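Local coordinates for protein putative transcriptional regulator (Clostridium difficile, PDB 3QI7) that is of unknown function but has a periplasmic-binding-protein-like fold and may bind a small ligand such as a sugar, at residues Y29-V32 and E33-A36. Sequence-based numbering, arbitrary orientation. Where two conformers were deposited one is given.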
ATOM      1  N   TYR A  29       4.663 -10.956  -0.058  1.00 25.96           N
ATOM      2  CA  TYR A  29       5.416 -12.193  -0.307  1.00 24.30           C
ATOM      3  C   TYR A  29       5.006 -12.815  -1.646  1.00 23.58           C
ATOM      4  O   TYR A  29       5.862 -13.134  -2.522  1.00 23.24           O
ATOM      5  CB  TYR A  29       5.212 -13.171   0.842  1.00 23.55           C
ATOM      6  CG  TYR A  29       6.070 -14.412   0.740  1.00 27.05           C
ATOM      7  CD1 TYR A  29       5.741 -15.452  -0.140  1.00 26.15           C
ATOM      8  CD2 TYR A  29       7.210 -14.548   1.519  1.00 25.80           C
ATOM      9  CE1 TYR A  29       6.533 -16.564  -0.256  1.00 25.89           C
ATOM     10  CE2 TYR A  29       7.987 -15.679   1.429  1.00 29.87           C
ATOM     11  CZ  TYR A  29       7.642 -16.687   0.542  1.00 26.64           C
ATOM     12  OH  TYR A  29       8.442 -17.814   0.458  1.00 26.49           O
ATOM     13  N   ASN A  30       3.696 -12.967  -1.814  1.00 24.77           N
ATOM     14  CA  ASN A  30       3.167 -13.565  -3.023  1.00 26.31           C
ATOM     15  C   ASN A  30       3.316 -12.699  -4.277  1.00 24.54           C
ATOM     16  O   ASN A  30       3.484 -13.264  -5.359  1.00 23.65           O
ATOM     17  CB  ASN A  30       1.725 -14.026  -2.823  1.00 23.86           C
ATOM     18  CG  ASN A  30       1.616 -15.294  -1.974  1.00 30.70           C
ATOM     19  OD1 ASN A  30       2.598 -15.990  -1.736  1.00 28.95           O
ATOM     20  ND2 ASN A  30       0.394 -15.620  -1.545  1.00 31.64           N
HETATM   21  N   MSE A  31       3.276 -11.365  -4.160  1.00 25.90           N
HETATM   22  CA  MSE A  31       3.531 -10.511  -5.326  0.50 26.79           C
HETATM   23  C   MSE A  31       4.965 -10.708  -5.839  1.00 27.69           C
HETATM   24  O   MSE A  31       5.173 -10.877  -7.047  1.00 26.60           O
HETATM   25  CB  MSE A  31       3.253  -9.032  -5.031  0.50 26.83           C
HETATM   26  CG  MSE A  31       3.729  -8.042  -6.126  0.50 26.41           C
HETATM   27 SE   MSE A  31       3.032  -8.434  -7.913  0.38 38.39          SE
HETATM   28  CE  MSE A  31       1.135  -8.538  -7.429  0.50 28.45           C
ATOM     29  N   VAL A  32       5.943 -10.687  -4.931  1.00 25.22           N
ATOM     30  CA  VAL A  32       7.338 -10.959  -5.296  1.00 27.78           C
ATOM     31  C   VAL A  32       7.483 -12.328  -5.978  1.00 28.54           C
ATOM     32  O   VAL A  32       8.169 -12.472  -7.006  1.00 26.35           O
ATOM     33  CB  VAL A  32       8.259 -10.857  -4.046  1.00 30.62           C
ATOM     34  CG1 VAL A  32       9.652 -11.275  -4.364  1.00 28.18           C
ATOM     35  CG2 VAL A  32       8.268  -9.400  -3.498  1.00 28.82           C
ATOM     36  N   GLU A  33       6.800 -13.338  -5.448  1.00 26.86           N
ATOM     37  CA  GLU A  33       6.867 -14.672  -6.041  1.00 27.23           C
ATOM     38  C   GLU A  33       6.295 -14.680  -7.442  1.00 27.88           C
ATOM     39  O   GLU A  33       6.839 -15.360  -8.333  1.00 28.47           O
ATOM     40  CB  GLU A  33       6.152 -15.728  -5.166  1.00 29.39           C
ATOM     41  CG  GLU A  33       6.964 -16.122  -3.936  1.00 34.43           C
ATOM     42  CD  GLU A  33       8.355 -16.671  -4.290  1.00 35.78           C
ATOM     43  OE1 GLU A  33       8.427 -17.660  -5.063  1.00 33.99           O
ATOM     44  OE2 GLU A  33       9.374 -16.093  -3.821  1.00 29.99           O
ATOM     45  N   GLU A  34       5.192 -13.940  -7.627  1.00 26.23           N
ATOM     46  CA  GLU A  34       4.555 -13.793  -8.908  1.00 27.93           C
ATOM     47  C   GLU A  34       5.485 -13.123  -9.902  1.00 26.48           C
ATOM     48  O   GLU A  34       5.630 -13.572 -11.040  1.00 25.32           O
ATOM     49  CB  GLU A  34       3.254 -12.998  -8.775  1.00 28.76           C
ATOM     50  CG  GLU A  34       2.482 -12.885 -10.051  1.00 38.13           C
ATOM     51  CD  GLU A  34       1.049 -12.432  -9.815  1.00 46.73           C
ATOM     52  OE1 GLU A  34       0.230 -13.275  -9.378  1.00 56.60           O
ATOM     53  OE2 GLU A  34       0.748 -11.243 -10.078  1.00 50.28           O
HETATM   54  N   MSE A  35       6.158 -12.069  -9.471  1.00 25.64           N
HETATM   55  CA  MSE A  35       7.072 -11.369 -10.367  1.00 26.34           C
HETATM   56  C   MSE A  35       8.281 -12.235 -10.731  1.00 27.82           C
HETATM   57  O   MSE A  35       8.766 -12.190 -11.854  1.00 30.52           O
HETATM   58  CB  MSE A  35       7.535 -10.071  -9.732  1.00 26.52           C
HETATM   59  CG  MSE A  35       6.404  -9.081  -9.388  1.00 35.78           C
HETATM   60 SE   MSE A  35       6.064  -7.889 -10.881  0.75 48.06          SE
HETATM   61  CE  MSE A  35       7.678  -6.840 -10.851  1.00 34.86           C
ATOM     62  N   ALA A  36       8.757 -13.018  -9.771  1.00 29.36           N
ATOM     63  CA  ALA A  36       9.800 -14.006 -10.011  1.00 29.93           C
ATOM     64  C   ALA A  36       9.445 -14.965 -11.146  1.00 31.63           C
ATOM     65  O   ALA A  36      10.287 -15.244 -12.009  1.00 33.58           O
ATOM     66  CB  ALA A  36      10.091 -14.805  -8.736  1.00 29.01           C
TER
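The amide N of M35 donates to M31 O at 2.9 Å, one rung of an alpha-helical i to i+4 ladder that also joins E33 N to Y29 O, E34 N to N30 O and A36 N to V32 O. This is one continuous piece of helix 26-42, the helix of a beta-alpha-beta crossover between the parallel, adjacent strands 13-19 and 57-63 in a periplasmic-binding-protein-like fold. In the conformer described here, one of two deposited, selenomethionine M31 swings CG anti to its own nitrogen (chi1 170°), then bends at chi2 and chi3; its SE packs 3.7 Å from M35 CG, the two chains crossing at a slant. S312 of helix 306-324 touches both selenomethionines, and M35 also reaches I315 and Y316. V32 faces the sheet, against V17, T19, I59 and H61. On another side, Y29 and E33 run alongside each other, ring and carboxylate planes 32° apart. E33 OE2 is hydrogen-bonded to H61, whose ring also meets that of Y29, so one histidine ties this pair to strand 57-63. Against the tyrosine, E33 uses its aliphatic part: CG lies obliquely to the ring, 3.7 Å from Y29 CE1.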